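Local coordinates for protein FucU (Bifidobacterium longum subsp. infantis, PDB 3MVK) that probably interconverts beta-D-ribopyranose with beta-D-ribofuranose and the alpha and beta anomers of L-fucose, at residues D30-A35 and S131-N136; N41-R46 and N121-I126; E54-I59 and A93-E98; T74-V79 and L110-F115. All blocks are in the same frame, centred on the assembly; numbering follows the deposited sequence. Where two conformers were deposited one is given.

Interaction 1: D30-A35 and S131-N136; sequences DGNFPA and SAQYAN. With GOL (glycerol), chain B.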
# COMPACT_ATOMS: atom_id res chain seq x y z
N ASP G 30 23.24 15.80 -11.57
CA ASP G 30 23.89 15.42 -12.82
C ASP G 30 23.82 13.90 -13.06
O ASP G 30 23.33 13.14 -12.20
CB ASP G 30 25.33 16.01 -12.92
CG ASP G 30 26.34 15.38 -11.93
OD1 ASP G 30 26.20 14.20 -11.52
OD2 ASP G 30 27.33 16.09 -11.62
N GLY G 31 24.23 13.46 -14.24
CA GLY G 31 24.10 12.07 -14.66
C GLY G 31 24.85 11.09 -13.77
O GLY G 31 24.47 9.91 -13.66
N ASN G 32 25.90 11.57 -13.13
CA ASN G 32 26.70 10.72 -12.26
C ASN G 32 26.23 10.68 -10.81
O ASN G 32 26.73 9.92 -10.02
CB ASN G 32 28.16 11.16 -12.30
CG ASN G 32 28.89 10.59 -13.49
OD1 ASN G 32 29.20 11.31 -14.44
ND2 ASN G 32 29.13 9.30 -13.45
N PHE G 33 25.27 11.53 -10.46
CA PHE G 33 24.85 11.67 -9.08
C PHE G 33 24.02 10.46 -8.67
O PHE G 33 23.24 9.93 -9.46
CB PHE G 33 24.00 12.93 -8.97
CG PHE G 33 23.74 13.38 -7.56
CD1 PHE G 33 24.69 14.11 -6.87
CD2 PHE G 33 22.49 13.13 -6.95
CE1 PHE G 33 24.44 14.59 -5.56
CE2 PHE G 33 22.23 13.61 -5.65
CZ PHE G 33 23.19 14.34 -4.97
N PRO G 34 24.16 10.04 -7.41
CA PRO G 34 23.34 8.94 -6.87
C PRO G 34 21.94 9.45 -6.51
O PRO G 34 21.60 9.58 -5.33
CB PRO G 34 24.14 8.49 -5.64
CG PRO G 34 24.91 9.70 -5.22
CD PRO G 34 25.22 10.47 -6.48
N ALA G 35 21.12 9.71 -7.54
CA ALA G 35 19.87 10.47 -7.33
C ALA G 35 18.85 9.65 -6.52
O ALA G 35 18.15 10.20 -5.65
CB ALA G 35 19.27 10.88 -8.65
N SER G 131 25.94 15.09 -18.61
CA SER G 131 27.16 14.29 -18.66
C SER G 131 28.35 14.98 -18.00
O SER G 131 29.31 14.31 -17.63
CB SER G 131 27.49 13.91 -20.10
OG SER G 131 27.71 15.06 -20.88
N ALA G 132 28.29 16.29 -17.83
CA ALA G 132 29.38 16.98 -17.12
C ALA G 132 29.45 16.60 -15.64
O ALA G 132 28.40 16.43 -14.98
CB ALA G 132 29.26 18.48 -17.28
N GLN G 133 30.67 16.43 -15.11
CA GLN G 133 30.84 16.28 -13.67
C GLN G 133 30.69 17.60 -12.92
O GLN G 133 30.86 18.71 -13.47
CB GLN G 133 32.19 15.66 -13.32
CG GLN G 133 32.26 14.14 -13.46
CD GLN G 133 33.63 13.64 -13.06
OE1 GLN G 133 34.60 13.82 -13.80
NE2 GLN G 133 33.73 13.05 -11.87
N TYR G 134 30.38 17.46 -11.63
CA TYR G 134 30.09 18.58 -10.73
C TYR G 134 29.04 19.53 -11.28
O TYR G 134 29.14 20.74 -11.09
CB TYR G 134 31.38 19.31 -10.34
CG TYR G 134 32.42 18.37 -9.77
CD1 TYR G 134 32.34 17.93 -8.44
CD2 TYR G 134 33.49 17.92 -10.55
CE1 TYR G 134 33.29 17.06 -7.90
CE2 TYR G 134 34.46 17.05 -10.01
CZ TYR G 134 34.36 16.64 -8.69
OH TYR G 134 35.30 15.79 -8.17
N ALA G 135 28.03 18.98 -11.95
CA ALA G 135 26.92 19.78 -12.51
C ALA G 135 25.67 19.73 -11.62
O ALA G 135 24.58 20.17 -12.02
CB ALA G 135 26.60 19.33 -13.93
N ASN G 136 25.83 19.20 -10.42
CA ASN G 136 24.73 19.20 -9.43
C ASN G 136 24.42 20.59 -8.97
O ASN G 136 25.34 21.39 -8.81
CB ASN G 136 25.12 18.36 -8.22
CG ASN G 136 25.61 17.01 -8.63
OD1 ASN G 136 26.77 16.64 -8.36
ND2 ASN G 136 24.77 16.27 -9.26
C1 GOL B . 28.74 13.27 -9.05
O1 GOL B . 27.48 13.90 -9.19
C2 GOL B . 29.81 14.29 -9.44
O2 GOL B . 29.64 14.66 -10.79
C3 GOL B . 31.20 13.72 -9.17
O3 GOL B . 31.40 12.57 -9.96
O HOH W 1 27.58 13.75 -14.64
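D30 reaches A135 with its carboxylate. CG stands between the backbone N and the carbonyl carbon of D30 (chi1 69°), and from there the carboxylate faces the 131-136 loop. D30 OD2 accepts from A135 N at 3.0 Å on its anti lone pair (N-H...O angle 152°). D30 OD2 also accepts from O2 of a bound glycerol, probably from the crystallisation liquor, at 2.8 Å. Y134 N donates to that O2 as well, so both segments hold one hydroxyl. D30 OD1 lies 2.7 Å from glycerol O1. Q133 NE2 donates to glycerol O3 at 3.1 Å and also bonds Y68 OH of the second subunit, whose H22 binds the glycerol too. A polar pocket shared by two subunits is consistent with the sugar site of this family. An alanine at D30 would probably leave A135 N without its acceptor and take one bond from glycerol O2. D30 to F33 form a type I beta turn. In it N32 N makes a weak bond back to D30 OD1 and also donates to a water, which lies 2.8 Å from A132 O. F33 CD1 meets N136 ND2 at 3.2 Å, with ring and amide planes 57° apart. P34 sits at the N-cap position before helix 35-38. The turn follows strand 25-29, the partner loop leads into strand 137-140, and F33 packs on helix 112-119.

Interaction 2: N41-R46 and N121-I126; sequences NAIVVR and NAYCVI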
# COMPACT_ATOMS: atom_id res chain seq x y z
N ASN G 41 14.20 9.53 0.61
CA ASN G 41 13.09 10.10 1.39
C ASN G 41 12.50 11.34 0.74
O ASN G 41 11.81 12.14 1.40
CB ASN G 41 13.56 10.45 2.79
CG ASN G 41 13.99 9.24 3.55
OD1 ASN G 41 13.30 8.21 3.57
ND2 ASN G 41 15.16 9.33 4.18
N ALA G 42 12.77 11.51 -0.55
CA ALA G 42 12.32 12.66 -1.29
C ALA G 42 11.51 12.19 -2.49
O ALA G 42 11.33 10.99 -2.71
CB ALA G 42 13.51 13.52 -1.74
N ILE G 43 11.04 13.14 -3.26
CA ILE G 43 10.41 12.84 -4.53
C ILE G 43 11.49 12.87 -5.63
O ILE G 43 12.12 13.91 -5.85
CB ILE G 43 9.31 13.85 -4.83
CG1 ILE G 43 8.22 13.79 -3.75
CG2 ILE G 43 8.73 13.67 -6.24
CD1 ILE G 43 7.37 15.07 -3.63
N VAL G 44 11.72 11.75 -6.31
CA VAL G 44 12.70 11.77 -7.40
C VAL G 44 11.99 11.81 -8.76
O VAL G 44 11.17 10.92 -9.05
CB VAL G 44 13.66 10.55 -7.33
CG1 VAL G 44 14.69 10.60 -8.49
CG2 VAL G 44 14.37 10.51 -5.97
N VAL G 45 12.28 12.82 -9.57
CA VAL G 45 11.70 12.90 -10.90
C VAL G 45 12.79 12.62 -11.92
O VAL G 45 13.81 13.28 -11.90
CB VAL G 45 11.07 14.30 -11.14
CG1 VAL G 45 10.51 14.41 -12.59
CG2 VAL G 45 9.97 14.59 -10.10
N ARG G 46 12.58 11.64 -12.80
CA ARG G 46 13.57 11.32 -13.83
C ARG G 46 13.50 12.32 -14.96
O ARG G 46 12.39 12.63 -15.46
CB ARG G 46 13.37 9.93 -14.43
CG ARG G 46 13.36 8.76 -13.45
CD ARG G 46 14.57 8.72 -12.53
NE ARG G 46 15.82 8.64 -13.28
CZ ARG G 46 16.98 8.31 -12.74
NH1 ARG G 46 17.04 7.99 -11.45
NH2 ARG G 46 18.09 8.30 -13.48
N ASN G 121 18.26 16.25 2.32
CA ASN G 121 17.20 17.04 2.93
C ASN G 121 16.28 17.71 1.90
O ASN G 121 15.30 18.40 2.26
CB ASN G 121 17.79 18.07 3.89
CG ASN G 121 18.44 17.43 5.11
OD1 ASN G 121 18.06 16.35 5.55
ND2 ASN G 121 19.43 18.13 5.68
N ALA G 122 16.56 17.49 0.62
CA ALA G 122 15.79 18.15 -0.43
C ALA G 122 14.37 17.58 -0.52
O ALA G 122 14.15 16.41 -0.22
CB ALA G 122 16.48 18.01 -1.77
N TYR G 123 13.44 18.43 -0.92
CA TYR G 123 12.05 17.99 -1.14
C TYR G 123 11.97 17.12 -2.40
O TYR G 123 11.20 16.16 -2.45
CB TYR G 123 11.14 19.20 -1.26
CG TYR G 123 9.68 18.83 -1.37
CD1 TYR G 123 8.99 18.28 -0.28
CD2 TYR G 123 8.99 19.00 -2.57
CE1 TYR G 123 7.64 17.94 -0.39
CE2 TYR G 123 7.63 18.67 -2.70
CZ TYR G 123 6.98 18.13 -1.60
OH TYR G 123 5.65 17.77 -1.68
N CYS G 124 12.78 17.46 -3.41
CA CYS G 124 12.73 16.77 -4.68
C CYS G 124 14.14 16.71 -5.27
O CYS G 124 14.88 17.68 -5.19
CB CYS G 124 11.81 17.55 -5.61
SG CYS G 124 11.79 17.02 -7.35
N VAL G 125 14.48 15.57 -5.85
CA VAL G 125 15.75 15.41 -6.61
C VAL G 125 15.34 15.12 -8.05
O VAL G 125 14.56 14.21 -8.32
CB VAL G 125 16.60 14.24 -6.05
CG1 VAL G 125 17.88 14.04 -6.87
CG2 VAL G 125 16.94 14.47 -4.58
N ILE G 126 15.84 15.94 -8.96
CA ILE G 126 15.58 15.77 -10.39
C ILE G 126 16.79 15.08 -11.00
O ILE G 126 17.88 15.64 -11.01
CB ILE G 126 15.40 17.13 -11.06
CG1 ILE G 126 14.19 17.85 -10.46
CG2 ILE G 126 15.26 16.99 -12.58
CD1 ILE G 126 14.17 19.35 -10.82
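I43 O is approached by two groups of the neighbouring strand. V125 N donates to I43 O at 2.9 Å, and C124 CA comes to 3.1 Å from the same I43 O in a CA-H...O contact. V125 O is met in the same way. V45 N donates to V125 O at 2.9 Å, in the plane of the carbonyl, and V44 CA lies 3.2 Å from V125 O. The third bond runs from I43 N to Y123 O at 3.1 Å and is almost straight (176°). These bonds pair strands 43-46 and 124-126 in parallel, and so join strand 43-47, an outermost strand of the sheet within this chain, to the next. I43, V45, C124 and I126 share one face, where V45 CG2 touches C124 SG at 4.1 Å. V44 and V125 lie on the other. At the start of the pair A42 CB rests 3.3 Å from A122 O. With CG anti to the backbone N (chi1 -175°), the Y123 ring lies beside I43, pointing the same way, and I43 CD1 meets Y123 CZ at 3.7 Å. Y123 OH is bonded to E19 of helix 11-19. The side chains turn to the two faces, where I43 and C124 meet helix 11-19 and V44 and V125 meet helix 35-38. The link itself is made by backbone polar groups and depends little on side-chain polarity.

Interaction 3: E54-I59 and A93-E98; sequences EILKAI and AGLIKE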
# COMPACT_ATOMS: atom_id res chain seq x y z
N GLU G 54 19.33 23.09 -19.50
CA GLU G 54 17.96 23.19 -19.99
C GLU G 54 16.96 22.98 -18.86
O GLU G 54 15.91 23.65 -18.83
CB GLU G 54 17.68 22.27 -21.17
CG GLU G 54 17.91 20.83 -20.93
CD GLU G 54 17.81 20.00 -22.22
OE1 GLU G 54 18.70 19.16 -22.47
OE2 GLU G 54 16.85 20.24 -23.00
N ILE G 55 17.30 22.11 -17.91
CA ILE G 55 16.45 21.94 -16.73
C ILE G 55 16.42 23.21 -15.88
O ILE G 55 15.35 23.67 -15.47
CB ILE G 55 16.88 20.73 -15.89
CG1 ILE G 55 16.62 19.45 -16.68
CG2 ILE G 55 16.10 20.67 -14.57
CD1 ILE G 55 17.21 18.23 -16.07
N LEU G 56 17.59 23.79 -15.60
CA LEU G 56 17.62 25.01 -14.80
C LEU G 56 16.84 26.11 -15.48
O LEU G 56 16.07 26.82 -14.83
CB LEU G 56 19.06 25.47 -14.58
CG LEU G 56 19.21 26.73 -13.73
CD1 LEU G 56 18.63 26.59 -12.29
CD2 LEU G 56 20.69 27.14 -13.67
N LYS G 57 17.04 26.26 -16.78
CA LYS G 57 16.35 27.33 -17.51
C LYS G 57 14.83 27.19 -17.38
O LYS G 57 14.13 28.18 -17.16
CB LYS G 57 16.75 27.32 -18.98
CG LYS G 57 16.16 28.46 -19.80
CD LYS G 57 16.44 28.21 -21.29
CE LYS G 57 15.73 29.24 -22.15
NZ LYS G 57 16.32 30.60 -21.96
N ALA G 58 14.33 25.96 -17.49
CA ALA G 58 12.91 25.70 -17.39
C ALA G 58 12.39 25.98 -15.97
O ALA G 58 11.35 26.63 -15.79
CB ALA G 58 12.61 24.26 -17.82
N ILE G 59 13.13 25.51 -14.97
CA ILE G 59 12.72 25.67 -13.57
C ILE G 59 12.63 27.15 -13.19
O ILE G 59 11.68 27.57 -12.55
CB ILE G 59 13.65 24.91 -12.61
CG1 ILE G 59 13.38 23.41 -12.72
CG2 ILE G 59 13.46 25.40 -11.15
CD1 ILE G 59 14.40 22.56 -11.99
N ALA G 93 25.37 30.30 -13.81
CA ALA G 93 25.41 31.71 -13.41
C ALA G 93 24.64 32.62 -14.38
O ALA G 93 23.91 33.50 -13.94
CB ALA G 93 26.85 32.19 -13.24
N GLY G 94 24.82 32.39 -15.68
CA GLY G 94 24.16 33.14 -16.75
C GLY G 94 22.66 32.94 -16.69
O GLY G 94 21.90 33.89 -16.81
N LEU G 95 22.24 31.69 -16.47
CA LEU G 95 20.81 31.40 -16.41
C LEU G 95 20.16 32.04 -15.19
O LEU G 95 19.02 32.54 -15.28
CB LEU G 95 20.55 29.88 -16.47
CG LEU G 95 20.91 29.21 -17.80
CD1 LEU G 95 20.92 27.69 -17.69
CD2 LEU G 95 20.04 29.63 -18.97
N ILE G 96 20.86 32.01 -14.07
CA ILE G 96 20.37 32.67 -12.86
C ILE G 96 20.30 34.18 -13.06
O ILE G 96 19.33 34.82 -12.68
CB ILE G 96 21.23 32.30 -11.64
CG1 ILE G 96 21.00 30.82 -11.29
CG2 ILE G 96 20.98 33.27 -10.45
CD1 ILE G 96 21.94 30.24 -10.24
N LYS G 97 21.33 34.74 -13.70
CA LYS G 97 21.40 36.20 -13.90
C LYS G 97 20.19 36.73 -14.67
O LYS G 97 19.77 37.87 -14.46
CB LYS G 97 22.70 36.59 -14.60
N GLU G 98 19.63 35.89 -15.55
CA GLU G 98 18.43 36.24 -16.32
C GLU G 98 17.23 36.54 -15.43
O GLU G 98 16.32 37.28 -15.83
CB GLU G 98 18.10 35.14 -17.35
CG GLU G 98 19.18 35.01 -18.43
CD GLU G 98 18.89 33.96 -19.51
OE1 GLU G 98 17.83 33.29 -19.49
OE2 GLU G 98 19.76 33.81 -20.41
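L56 and L95 join two helices of an alpha/beta fold, 52-60 and 88-97, which run side by side. Their short segments lie nearly parallel, 12° apart, with axes 9.8 Å from each other at closest approach. No hydrogen bond passes between them, and the contact is mostly apolar. L56 CG is anti to the backbone N (chi1 -179°), and the leucine branches toward the second helix. L56 CD2 rests on L95 CB at 3.9 Å. L56 CD2 also reaches I96 CG1, more loosely, at 4.4 Å. L95 CB and CD1 lie by L56 CD2, and the other methyl of L95, CD2, turns to K57. L95 CD2 lies 4.0 Å from K57 CB, and the two side chains cross at about a right angle. On the sheet side L56 packs on I28 of strand 25-29 and on L137 and L139 of strand 137-140, so it touches both the second helix and the sheet. K57 and E98 flank L95 on the more exposed side. K57 runs extended as far as CE and then bends (chi4 67°). K57 NZ comes within 4.0 Å of E98 OE1, a long salt bridge.

Interaction 4: T74-V79 and L110-F115; sequences TLMEKV and LERFAF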
# COMPACT_ATOMS: atom_id res chain seq x y z
N THR G 74 23.39 26.14 -4.85
CA THR G 74 24.61 25.55 -4.29
C THR G 74 25.19 24.53 -5.24
O THR G 74 24.48 23.61 -5.68
CB THR G 74 24.35 24.86 -2.92
OG1 THR G 74 23.64 25.74 -2.06
CG2 THR G 74 25.65 24.47 -2.23
N LEU G 75 26.50 24.67 -5.52
CA LEU G 75 27.27 23.69 -6.29
C LEU G 75 28.05 22.73 -5.40
O LEU G 75 28.27 22.99 -4.22
CB LEU G 75 28.27 24.41 -7.22
CG LEU G 75 27.69 25.16 -8.41
CD1 LEU G 75 28.76 26.12 -8.94
CD2 LEU G 75 27.20 24.23 -9.52
N MSE G 76 28.47 21.62 -5.99
CA MSE G 76 29.39 20.69 -5.35
C MSE G 76 30.83 21.11 -5.67
O MSE G 76 31.19 21.26 -6.84
CB MSE G 76 29.15 19.28 -5.87
CG MSE G 76 30.00 18.22 -5.20
SE MSE G 76 29.82 16.47 -5.98
CE MSE G 76 28.23 15.86 -4.99
N GLU G 77 31.66 21.26 -4.65
CA GLU G 77 33.09 21.54 -4.85
C GLU G 77 33.81 20.33 -5.41
O GLU G 77 33.51 19.20 -5.05
CB GLU G 77 33.72 21.93 -3.51
CG GLU G 77 33.21 23.26 -3.00
CD GLU G 77 33.59 23.57 -1.57
OE1 GLU G 77 34.38 22.82 -0.97
OE2 GLU G 77 33.09 24.59 -1.04
N LYS G 78 34.79 20.57 -6.29
CA LYS G 78 35.57 19.47 -6.83
C LYS G 78 36.39 18.81 -5.74
O LYS G 78 36.90 19.48 -4.84
CB LYS G 78 36.45 19.95 -7.99
CG LYS G 78 35.61 20.59 -9.08
CD LYS G 78 36.38 20.76 -10.39
CE LYS G 78 37.65 21.59 -10.21
NZ LYS G 78 38.14 22.03 -11.56
N VAL G 79 36.50 17.49 -5.83
CA VAL G 79 37.35 16.72 -4.91
C VAL G 79 38.78 17.26 -5.05
O VAL G 79 39.25 17.44 -6.16
CB VAL G 79 37.27 15.23 -5.21
CG1 VAL G 79 38.27 14.44 -4.37
CG2 VAL G 79 35.83 14.75 -4.93
N LEU G 110 29.48 23.52 -1.58
CA LEU G 110 29.70 22.61 -0.48
C LEU G 110 30.66 21.53 -0.90
O LEU G 110 30.54 20.98 -2.00
CB LEU G 110 28.39 21.93 -0.01
CG LEU G 110 27.37 22.75 0.79
CD1 LEU G 110 26.06 21.97 0.92
CD2 LEU G 110 27.89 23.15 2.16
N GLU G 111 31.55 21.20 0.02
CA GLU G 111 32.40 20.03 -0.13
C GLU G 111 31.54 18.79 -0.45
O GLU G 111 30.39 18.69 -0.02
CB GLU G 111 33.19 19.83 1.16
CG GLU G 111 34.11 18.63 1.12
CD GLU G 111 33.43 17.32 1.53
OE1 GLU G 111 32.52 17.35 2.39
OE2 GLU G 111 33.81 16.25 1.01
N ARG G 112 32.11 17.87 -1.23
CA ARG G 112 31.36 16.76 -1.82
C ARG G 112 30.43 16.04 -0.82
O ARG G 112 29.23 15.91 -1.06
CB ARG G 112 32.34 15.74 -2.45
CG ARG G 112 31.65 14.53 -3.02
CD ARG G 112 32.57 13.56 -3.78
NE ARG G 112 31.79 12.41 -4.27
CZ ARG G 112 32.26 11.18 -4.44
NH1 ARG G 112 33.54 10.89 -4.20
NH2 ARG G 112 31.44 10.22 -4.87
N PHE G 113 30.99 15.55 0.27
CA PHE G 113 30.19 14.76 1.20
C PHE G 113 29.18 15.61 1.98
O PHE G 113 28.06 15.17 2.23
CB PHE G 113 31.10 13.88 2.06
CG PHE G 113 31.72 12.77 1.27
CD1 PHE G 113 31.02 11.58 1.05
CD2 PHE G 113 32.95 12.95 0.65
CE1 PHE G 113 31.57 10.57 0.27
CE2 PHE G 113 33.49 11.94 -0.14
CZ PHE G 113 32.80 10.75 -0.32
N ALA G 114 29.55 16.86 2.26
CA ALA G 114 28.61 17.83 2.82
C ALA G 114 27.47 18.11 1.83
O ALA G 114 26.30 18.31 2.23
CB ALA G 114 29.34 19.12 3.18
N PHE G 115 27.80 18.17 0.55
CA PHE G 115 26.78 18.35 -0.49
C PHE G 115 25.79 17.19 -0.44
O PHE G 115 24.58 17.41 -0.47
CB PHE G 115 27.42 18.46 -1.87
CG PHE G 115 26.45 18.85 -2.95
CD1 PHE G 115 26.38 20.17 -3.39
CD2 PHE G 115 25.63 17.89 -3.53
CE1 PHE G 115 25.46 20.54 -4.40
CE2 PHE G 115 24.73 18.23 -4.53
CZ PHE G 115 24.63 19.56 -4.97
O HOH W 2 34.67 18.41 -2.60
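M76 CG is anti to the backbone N (chi1 -177°), and a bend at chi3 (-85°) brings CE to the ring of F115. F115 CG is likewise anti to its own backbone N. The two side chains cross at about a right angle. M76, a selenomethionine here, places CB over one face of the F115 ring, 4.1 Å from its centroid, in a CH-pi contact. M76 CE touches F115 CD2 at 3.6 Å, and SE stands obliquely to the ring in a Met-aromatic contact. T74 O lies at the ring edge, 3.5 Å from F115 CE1. M76 SE also meets R112 CG, and the two side chains lie side by side, pointing the same way. V79 CG2 packs on R112 CD at 3.7 Å.

The backbones pair in parallel at M76 and L110. L110 N donates to L75 O at 3.0 Å. E77 N donates to L110 O at 2.9 Å, from 42° above the carbonyl plane. The E77 side chain extends alongside the peptide between L110 and E111, with E77 CD 3.5 Å from E111 N. E77 OE2 is bonded to S109 OG. An alanine at E77 would probably leave S109 OG without this acceptor and open a gap beside that peptide. A water accepts a hydrogen bond from R112 N and donates one to E77 O. E111 is the N-cap of the helix, and its carboxylate accepts from F113 N and A114 N. Strand 73-76 lies between strand 107-110 and strand 137-140, and helix 112-119 covers it through F115, which also touches I138.

In the fold
Interactions 1, 2 and 4 gather around one mixed sheet, and interaction 3 adds two helices beside it. Interaction 2 lies at one outer strand, 43-47, and interaction 4 at the other, 107-110, with centres about 18 Å apart. Interaction 1 touches both: A35 packs on V44 and V125, while Y134 OH probably bonds V79 N and N136 packs on F115. Interaction 3 meets interaction 2 where I59 and I55 touch I126, although their centres are about 19 Å apart. Along the chain, interactions 2, 3 and 4 fall between the two segments of interaction 1, and the segments of 3 and 4 alternate. The second subunit reaches interactions 1 and 4, and its H22 lines the glycerol pocket.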